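Local coordinates for protein intracellular exo-alpha-(1->5)-L-arabinofuranosidase (Bifidobacterium longum, PDB 2Y2W) that cleaves terminal alpha-L-arabinofuranosyl residues from arabinans and arabinoxylan, as a family 51 glycoside hydrolase of plant cell wall breakdown, at residues E215-W220 with C253-A258; S226-A231 with E267-T272; K312-V317 with L336-W341. All coordinates share one frame; numbering follows the deposited sequence.

Contact 1 (E215-W220 with C253-A258)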
loop_
_atom_site.group_PDB
_atom_site.type_symbol
_atom_site.label_atom_id
_atom_site.label_comp_id
_atom_site.label_asym_id
_atom_site.label_seq_id
_atom_site.Cartn_x
_atom_site.Cartn_y
_atom_site.Cartn_z
ATOM N N GLU D 215 13.852 -3.323 10.983
ATOM C CA GLU D 215 14.197 -1.941 11.342
ATOM C C GLU D 215 13.344 -0.887 10.630
ATOM O O GLU D 215 13.865 0.072 10.056
ATOM C CB GLU D 215 15.693 -1.680 11.099
ATOM C CG GLU D 215 16.631 -2.430 12.048
ATOM C CD GLU D 215 18.101 -2.102 11.822
ATOM O OE1 GLU D 215 18.524 -1.991 10.651
ATOM O OE2 GLU D 215 18.838 -1.959 12.820
ATOM N N MET D 216 12.029 -1.069 10.688
ATOM C CA MET D 216 11.089 -0.216 9.961
ATOM C C MET D 216 11.001 1.217 10.496
ATOM O O MET D 216 10.395 2.080 9.857
ATOM C CB MET D 216 9.702 -0.870 9.915
ATOM C CG MET D 216 9.669 -2.200 9.167
ATOM S SD MET D 216 10.211 -2.079 7.444
ATOM C CE MET D 216 8.837 -1.184 6.727
ATOM N N ASP D 217 11.617 1.462 11.652
ATOM C CA ASP D 217 11.673 2.797 12.253
ATOM C C ASP D 217 12.862 3.609 11.747
ATOM O O ASP D 217 12.842 4.841 11.790
ATOM C CB ASP D 217 11.713 2.706 13.786
ATOM C CG ASP D 217 12.985 2.050 14.308
ATOM O OD1 ASP D 217 13.538 1.166 13.617
ATOM O OD2 ASP D 217 13.429 2.418 15.418
ATOM N N GLY D 218 13.898 2.915 11.281
ATOM C CA GLY D 218 15.104 3.566 10.779
ATOM C C GLY D 218 14.869 4.247 9.444
ATOM O O GLY D 218 14.371 3.616 8.514
ATOM N N PRO D 219 15.218 5.545 9.342
ATOM C CA PRO D 219 15.076 6.302 8.088
ATOM C C PRO D 219 16.048 5.868 6.980
ATOM O O PRO D 219 15.971 6.381 5.861
ATOM C CB PRO D 219 15.354 7.751 8.513
ATOM C CG PRO D 219 15.158 7.766 9.998
ATOM C CD PRO D 219 15.618 6.420 10.458
ATOM N N TRP D 220 16.947 4.937 7.294
ATOM C CA TRP D 220 17.843 4.334 6.302
ATOM C C TRP D 220 17.195 3.125 5.613
ATOM O O TRP D 220 17.703 2.626 4.605
ATOM C CB TRP D 220 19.158 3.908 6.962
ATOM C CG TRP D 220 18.957 2.949 8.095
ATOM C CD1 TRP D 220 18.875 1.585 8.016
ATOM C CD2 TRP D 220 18.791 3.280 9.479
ATOM N NE1 TRP D 220 18.674 1.049 9.264
ATOM C CE2 TRP D 220 18.621 2.066 10.181
ATOM C CE3 TRP D 220 18.774 4.487 10.195
ATOM C CZ2 TRP D 220 18.434 2.018 11.568
ATOM C CZ3 TRP D 220 18.590 4.443 11.574
ATOM C CH2 TRP D 220 18.422 3.215 12.246
ATOM N N CYS D 253 8.949 -5.472 14.759
ATOM C CA CYS D 253 10.075 -4.543 14.827
ATOM C C CYS D 253 9.897 -3.596 16.005
ATOM O O CYS D 253 8.828 -3.009 16.185
ATOM C CB CYS D 253 10.193 -3.720 13.541
ATOM S SG CYS D 253 10.489 -4.651 12.025
ATOM N N GLY D 254 10.943 -3.469 16.811
ATOM C CA GLY D 254 10.969 -2.490 17.885
ATOM C C GLY D 254 11.829 -1.329 17.444
ATOM O O GLY D 254 11.737 -0.882 16.298
ATOM N N SER D 255 12.673 -0.847 18.349
ATOM C CA SER D 255 13.613 0.217 18.020
ATOM C C SER D 255 14.929 -0.341 17.484
ATOM O O SER D 255 15.379 -1.421 17.888
ATOM C CB SER D 255 13.856 1.121 19.230
ATOM O OG SER D 255 12.700 1.891 19.529
ATOM N N SER D 256 15.534 0.406 16.563
ATOM C CA SER D 256 16.820 0.035 15.983
ATOM C C SER D 256 17.973 0.395 16.915
ATOM O O SER D 256 19.133 0.081 16.632
ATOM C CB SER D 256 17.001 0.711 14.626
ATOM O OG SER D 256 16.007 0.276 13.716
ATOM N N GLY D 257 17.637 1.048 18.026
ATOM C CA GLY D 257 18.610 1.484 19.022
ATOM C C GLY D 257 17.966 2.344 20.093
ATOM O O GLY D 257 16.854 2.848 19.913
ATOM N N ALA D 258 18.672 2.509 21.210
ATOM C CA ALA D 258 18.190 3.311 22.336
ATOM C C ALA D 258 18.215 4.805 22.022
ATOM O O ALA D 258 17.477 5.588 22.626
ATOM C CB ALA D 258 19.010 3.016 23.580
#
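Asp217 takes hold of Ser256 with both carboxylate oxygens. OD1 receives the hydroxyl, Ser256 OG to Asp217 OD1 at 2.6 Å, on the syn side and 15° out of the carboxylate plane. OD2 uses its syn lone pair for the backbone amide, Ser256 N to Asp217 OD2 at 3.1 Å. The CB of Asp217 already points toward the 253-258 loop, and chi1 of 65° sets CG between the backbone N and the carbonyl carbon. An alanine here would probably leave the Ser256 hydroxyl and amide without these acceptors and let the serine side chain turn. Both segments are loops that follow strands 209-212 and 249-252 at the C-terminal end of a (beta/alpha)8 barrel, where enzymes of this fold carry their active sites; Glu215 is, by similarity, the proton donor/acceptor. A type I turn from Glu215 to Gly218 puts Glu215 and Asp217 on the same serine. Glu215 runs extended past CG, and its CG lies 3.2 Å from Ser256 OG. At the tip, a weak bond from Trp220 NE1 meets Glu215 OE1 in the plane of the indole, while OE2 is hydrogen-bonded to His284. The six-membered ring of that indole comes edge-on to Ser256, Trp220 CZ2 lying 3.6 Å from Ser256 CB, and Gly218 CA sits over one indole face, offset toward the rim and 3.5 Å above the plane. At the other end of the contact, Cys253 SG packs on Met216 CG at 3.9 Å, near the amide of Glu215.

Contact 2 (S226-A231 with E267-T272)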
loop_
_atom_site.group_PDB
_atom_site.type_symbol
_atom_site.label_atom_id
_atom_site.label_comp_id
_atom_site.label_asym_id
_atom_site.label_seq_id
_atom_site.Cartn_x
_atom_site.Cartn_y
_atom_site.Cartn_z
ATOM N N SER D 226 6.156 5.151 9.754
ATOM C CA SER D 226 5.836 5.798 11.014
ATOM C C SER D 226 5.355 4.717 11.988
ATOM O O SER D 226 5.098 3.584 11.568
ATOM C CB SER D 226 4.754 6.862 10.797
ATOM O OG SER D 226 3.675 6.354 10.029
ATOM N N PRO D 227 5.246 5.044 13.291
ATOM C CA PRO D 227 4.710 4.059 14.235
ATOM C C PRO D 227 3.306 3.550 13.869
ATOM O O PRO D 227 3.043 2.354 14.000
ATOM C CB PRO D 227 4.684 4.819 15.569
ATOM C CG PRO D 227 4.870 6.261 15.215
ATOM C CD PRO D 227 5.707 6.258 13.987
ATOM N N GLU D 228 2.430 4.440 13.404
ATOM C CA GLU D 228 1.054 4.066 13.062
ATOM C C GLU D 228 0.972 3.182 11.814
ATOM O O GLU D 228 0.226 2.198 11.796
ATOM C CB GLU D 228 0.169 5.309 12.905
ATOM C CG GLU D 228 -0.134 6.044 14.216
ATOM C CD GLU D 228 -1.234 5.384 15.056
ATOM O OE1 GLU D 228 -1.928 4.471 14.552
ATOM O OE2 GLU D 228 -1.412 5.791 16.229
ATOM N N GLU D 229 1.742 3.533 10.783
ATOM C CA GLU D 229 1.804 2.756 9.544
ATOM C C GLU D 229 2.230 1.311 9.796
ATOM O O GLU D 229 1.606 0.380 9.274
ATOM C CB GLU D 229 2.750 3.411 8.531
ATOM C CG GLU D 229 2.123 4.522 7.690
ATOM C CD GLU D 229 3.158 5.390 6.970
ATOM O OE1 GLU D 229 4.364 5.050 6.986
ATOM O OE2 GLU D 229 2.762 6.422 6.386
ATOM N N TYR D 230 3.285 1.129 10.593
ATOM C CA TYR D 230 3.798 -0.207 10.900
ATOM C C TYR D 230 2.845 -0.998 11.790
ATOM O O TYR D 230 2.619 -2.185 11.547
ATOM C CB TYR D 230 5.204 -0.157 11.515
ATOM C CG TYR D 230 5.792 -1.530 11.778
ATOM C CD1 TYR D 230 6.257 -2.323 10.728
ATOM C CD2 TYR D 230 5.869 -2.041 13.074
ATOM C CE1 TYR D 230 6.786 -3.589 10.961
ATOM C CE2 TYR D 230 6.399 -3.308 13.322
ATOM C CZ TYR D 230 6.853 -4.074 12.259
ATOM O OH TYR D 230 7.380 -5.322 12.492
ATOM N N ALA D 231 2.294 -0.340 12.809
ATOM C CA ALA D 231 1.299 -0.955 13.691
ATOM C C ALA D 231 0.157 -1.571 12.884
ATOM O O ALA D 231 -0.203 -2.730 13.098
ATOM C CB ALA D 231 0.765 0.062 14.693
ATOM N N GLU D 267 7.341 1.076 20.352
ATOM C CA GLU D 267 6.920 -0.201 20.920
ATOM C C GLU D 267 5.510 -0.136 21.497
ATOM O O GLU D 267 4.698 -1.025 21.251
ATOM C CB GLU D 267 7.909 -0.661 21.996
ATOM C CG GLU D 267 9.259 -1.145 21.463
ATOM C CD GLU D 267 10.242 -0.021 21.166
ATOM O OE1 GLU D 267 9.900 1.170 21.338
ATOM O OE2 GLU D 267 11.376 -0.335 20.754
ATOM N N LYS D 268 5.218 0.925 22.243
ATOM C CA LYS D 268 3.905 1.090 22.858
ATOM C C LYS D 268 2.787 1.088 21.818
ATOM O O LYS D 268 1.836 0.318 21.935
ATOM C CB LYS D 268 3.853 2.367 23.697
ATOM C CG LYS D 268 2.761 2.363 24.759
ATOM C CD LYS D 268 3.019 3.390 25.860
ATOM C CE LYS D 268 4.193 2.995 26.762
ATOM N NZ LYS D 268 5.518 3.407 26.211
ATOM N N THR D 269 2.922 1.935 20.799
ATOM C CA THR D 269 1.912 2.062 19.749
ATOM C C THR D 269 1.756 0.764 18.952
ATOM O O THR D 269 0.637 0.285 18.748
ATOM C CB THR D 269 2.241 3.230 18.793
ATOM O OG1 THR D 269 2.506 4.413 19.554
ATOM C CG2 THR D 269 1.079 3.501 17.840
ATOM N N VAL D 270 2.884 0.201 18.522
ATOM C CA VAL D 270 2.900 -1.005 17.693
ATOM C C VAL D 270 2.347 -2.223 18.438
ATOM O O VAL D 270 1.459 -2.914 17.929
ATOM C CB VAL D 270 4.323 -1.277 17.122
ATOM C CG1 VAL D 270 4.457 -2.704 16.581
ATOM C CG2 VAL D 270 4.660 -0.258 16.043
ATOM N N LEU D 271 2.855 -2.466 19.643
ATOM C CA LEU D 271 2.449 -3.637 20.422
ATOM C C LEU D 271 1.007 -3.558 20.929
ATOM O O LEU D 271 0.335 -4.578 21.003
ATOM C CB LEU D 271 3.423 -3.911 21.577
ATOM C CG LEU D 271 4.889 -4.212 21.228
ATOM C CD1 LEU D 271 5.726 -4.347 22.491
ATOM C CD2 LEU D 271 5.039 -5.452 20.347
ATOM N N THR D 272 0.534 -2.358 21.259
ATOM C CA THR D 272 -0.844 -2.175 21.732
ATOM C C THR D 272 -1.868 -2.642 20.695
ATOM O O THR D 272 -2.831 -3.331 21.036
ATOM C CB THR D 272 -1.128 -0.701 22.145
ATOM O OG1 THR D 272 -0.265 -0.333 23.227
ATOM C CG2 THR D 272 -2.577 -0.514 22.586
#
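Val270 fits against Tyr230 and Ala231, and this is where the two helices pack closely. Val270 CG2 comes in at the edge of the phenol ring, in its plane, 3.7 Å from Tyr230 CD2, while CG1 of the same valine lies 3.8 Å from Tyr230 CE2. The tyrosine has CG anti to the backbone N (chi1 -177°); beyond it, the CD2/CE2 edge of the ring meets the valine, and the two side chains cross obliquely. CG2 also rests 3.7 Å from the backbone oxygen Pro227 O. One turn on from that proline, Ala231 is small enough to let the backbones close in: its CB is 3.8 Å from Val270 CA, and the two CA atoms are only 4.3 Å apart. The buried phenol has its polar end satisfied: Tyr230 OH is hydrogen-bonded to Ile212 O and to Cys253 N.

On the solvent side the contact thins out. The Thr269 methyl meets the bent chain of the exposed Glu228, Glu228 OE2 lying 3.7 Å from Thr269 CG2, and the two side chains cross at about a right angle. The threonine hydroxyl is turned back into its own helix, bonded to Thr265 O. Pro227 covers the threonine more distantly, its CB 4.3 Å from Thr269 CB.

The short axes run 8.6 Å apart at a crossing angle of -24°, nearly parallel, the two being successive outer helices of the (beta/alpha)8 barrel. Helix 227-244 follows strand 209-212 and helix 265-274 follows strand 249-252; Leu271 of the latter packs on strand 280-287 and on helix 307-327, the next long helix round the barrel.

Contact 3 (K312-V317 with L336-W341)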
loop_
_atom_site.group_PDB
_atom_site.type_symbol
_atom_site.label_atom_id
_atom_site.label_comp_id
_atom_site.label_asym_id
_atom_site.label_seq_id
_atom_site.Cartn_x
_atom_site.Cartn_y
_atom_site.Cartn_z
ATOM N N LYS D 312 18.962 -0.520 30.703
ATOM C CA LYS D 312 17.910 0.474 30.488
ATOM C C LYS D 312 17.036 0.126 29.284
ATOM O O LYS D 312 15.810 0.239 29.351
ATOM C CB LYS D 312 18.507 1.875 30.323
ATOM C CG LYS D 312 18.433 2.721 31.578
ATOM C CD LYS D 312 19.068 4.092 31.372
ATOM C CE LYS D 312 18.502 5.133 32.344
ATOM N NZ LYS D 312 18.658 4.750 33.783
ATOM N N PHE D 313 17.681 -0.297 28.194
ATOM C CA PHE D 313 17.003 -0.757 26.981
ATOM C C PHE D 313 15.957 -1.826 27.320
ATOM O O PHE D 313 14.788 -1.704 26.944
ATOM C CB PHE D 313 18.036 -1.329 25.998
ATOM C CG PHE D 313 17.641 -1.232 24.546
ATOM C CD1 PHE D 313 16.384 -1.642 24.105
ATOM C CD2 PHE D 313 18.546 -0.741 23.612
ATOM C CE1 PHE D 313 16.034 -1.554 22.760
ATOM C CE2 PHE D 313 18.206 -0.649 22.266
ATOM C CZ PHE D 313 16.946 -1.057 21.838
ATOM N N ILE D 314 16.392 -2.861 28.041
ATOM C CA ILE D 314 15.523 -3.958 28.466
ATOM C C ILE D 314 14.370 -3.453 29.335
ATOM O O ILE D 314 13.217 -3.824 29.113
ATOM C CB ILE D 314 16.330 -5.075 29.191
ATOM C CG1 ILE D 314 17.187 -5.847 28.181
ATOM C CG2 ILE D 314 15.400 -6.040 29.934
ATOM C CD1 ILE D 314 18.413 -6.523 28.772
ATOM N N ALA D 315 14.685 -2.593 30.302
ATOM C CA ALA D 315 13.682 -2.043 31.218
ATOM C C ALA D 315 12.588 -1.264 30.488
ATOM O O ALA D 315 11.403 -1.451 30.764
ATOM C CB ALA D 315 14.347 -1.167 32.278
ATOM N N THR D 316 12.999 -0.412 29.550
ATOM C CA THR D 316 12.088 0.478 28.830
ATOM C C THR D 316 11.186 -0.277 27.851
ATOM O O THR D 316 9.986 0.005 27.761
ATOM C CB THR D 316 12.862 1.588 28.075
ATOM O OG1 THR D 316 13.880 2.126 28.924
ATOM C CG2 THR D 316 11.928 2.712 27.647
ATOM N N VAL D 317 11.766 -1.230 27.124
ATOM C CA VAL D 317 11.008 -2.024 26.155
ATOM C C VAL D 317 10.017 -2.949 26.866
ATOM O O VAL D 317 8.869 -3.083 26.433
ATOM C CB VAL D 317 11.942 -2.815 25.203
ATOM C CG1 VAL D 317 11.147 -3.769 24.318
ATOM C CG2 VAL D 317 12.746 -1.857 24.341
ATOM N N LEU D 336 10.943 -10.435 24.873
ATOM C CA LEU D 336 11.882 -9.589 24.152
ATOM C C LEU D 336 12.810 -10.425 23.287
ATOM O O LEU D 336 13.242 -11.512 23.690
ATOM C CB LEU D 336 12.700 -8.738 25.128
ATOM C CG LEU D 336 12.211 -7.332 25.496
ATOM C CD1 LEU D 336 10.781 -7.318 26.039
ATOM C CD2 LEU D 336 13.168 -6.702 26.495
ATOM N N SER D 337 13.108 -9.910 22.097
ATOM C CA SER D 337 14.007 -10.573 21.160
ATOM C C SER D 337 15.136 -9.636 20.739
ATOM O O SER D 337 14.965 -8.806 19.841
ATOM C CB SER D 337 13.234 -11.068 19.933
ATOM O OG SER D 337 14.078 -11.778 19.041
ATOM N N PHE D 338 16.286 -9.769 21.395
ATOM C CA PHE D 338 17.478 -8.997 21.046
ATOM C C PHE D 338 18.132 -9.538 19.774
ATOM O O PHE D 338 19.271 -10.008 19.795
ATOM C CB PHE D 338 18.472 -8.992 22.212
ATOM C CG PHE D 338 18.501 -7.702 22.976
ATOM C CD1 PHE D 338 17.591 -7.463 24.000
ATOM C CD2 PHE D 338 19.439 -6.721 22.669
ATOM C CE1 PHE D 338 17.619 -6.265 24.707
ATOM C CE2 PHE D 338 19.475 -5.522 23.369
ATOM C CZ PHE D 338 18.565 -5.293 24.391
ATOM N N ASP D 339 17.406 -9.442 18.662
ATOM C CA ASP D 339 17.794 -10.110 17.421
ATOM C C ASP D 339 18.912 -9.424 16.630
ATOM O O ASP D 339 19.365 -9.947 15.611
ATOM C CB ASP D 339 16.570 -10.412 16.538
ATOM C CG ASP D 339 15.704 -9.190 16.268
ATOM O OD1 ASP D 339 16.094 -8.061 16.637
ATOM O OD2 ASP D 339 14.617 -9.370 15.677
ATOM N N GLU D 340 19.352 -8.261 17.101
ATOM C CA GLU D 340 20.570 -7.633 16.594
ATOM C C GLU D 340 21.336 -6.963 17.732
ATOM O O GLU D 340 20.964 -5.886 18.195
ATOM C CB GLU D 340 20.261 -6.633 15.471
ATOM C CG GLU D 340 20.087 -7.277 14.098
ATOM C CD GLU D 340 20.006 -6.271 12.961
ATOM O OE1 GLU D 340 20.733 -5.253 12.996
ATOM O OE2 GLU D 340 19.219 -6.509 12.021
ATOM N N TRP D 341 22.394 -7.624 18.194
ATOM C CA TRP D 341 23.255 -7.072 19.236
ATOM C C TRP D 341 24.726 -7.354 18.948
ATOM O O TRP D 341 25.050 -8.226 18.143
ATOM C CB TRP D 341 22.853 -7.594 20.626
ATOM C CG TRP D 341 23.189 -9.040 20.879
ATOM C CD1 TRP D 341 22.406 -10.124 20.606
ATOM C CD2 TRP D 341 24.393 -9.555 21.467
ATOM N NE1 TRP D 341 23.045 -11.280 20.980
ATOM C CE2 TRP D 341 24.268 -10.961 21.511
ATOM C CE3 TRP D 341 25.567 -8.964 21.958
ATOM C CZ2 TRP D 341 25.269 -11.788 22.028
ATOM C CZ3 TRP D 341 26.565 -9.787 22.470
ATOM C CH2 TRP D 341 26.407 -11.186 22.501
#
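Phe338 reaches from its barrel strand to segment 312-317 of helix 307-327 and meets Phe313 and Ile314 there. From CB outward, the side chain leaves the strand before it meets the helix, and contact begins at the far end of the ring. CE1 lies 3.5 Å from Ile314 CG1 and 4.1 Å from Ile314 CD1. CZ, the tip, is 4.2 Å from Phe313 CG and stands over one face of that ring. The pair is an edge-to-face stack, Phe338 giving the edge, with centroids 5.5 Å apart and planes at 60°. The CB of Phe313 leaves the helix toward the strand, and with CG roughly anti to the backbone N (chi1 -152°) the ring offers a face to Phe338 CZ. That ring makes a second edge-to-face pair with Phe263.

Leu336, two residues earlier in the strand, fills the other end of the interface. Its CG packs on Val317 CG1 at 3.9 Å, while CD2 lies against the backbone at Ile314 O, 3.9 Å away. All five touching residues are buried, and the side chains that meet are all apolar.

Beyond Phe338, the centre of an inverse gamma turn, the chain reaches Glu340, by similarity the catalytic nucleophile, whose carboxylate makes a salt bridge with Arg109 and a hydrogen bond with Tyr286. The helix covers the strand at 140° between their short axes, 10.4 Å apart, as one of the helices that surround the strands of the (beta/alpha)8 barrel. Strand 335-341 lies between strands 280-287 and 402-408, and Phe338 also packs on Cys283 and Ala285 of the former and on Leu395 of helix 382-397.

In the fold
All three contacts belong to one (beta/alpha)8 barrel, at different depths. Contacts 1 and 3 are buried, whereas contact 2 lies farther out and is only partly buried. Contact 1 is mainly polar and joins two loops at the catalytic end; contact 3 is apolar, helix against strand; contact 2 mixes apolar helix packing with a solvent rim. The loops of contact 1 lead into the helices of contact 2, and a probable hydrogen bond from Ser255 OG to Glu267 OE2 ties the two together. Contacts 1 and 3 each hold one of the glutamates that are probably catalytic, Glu215 and Glu340, and the Phe313 ring packs against Gly257 and Ala258.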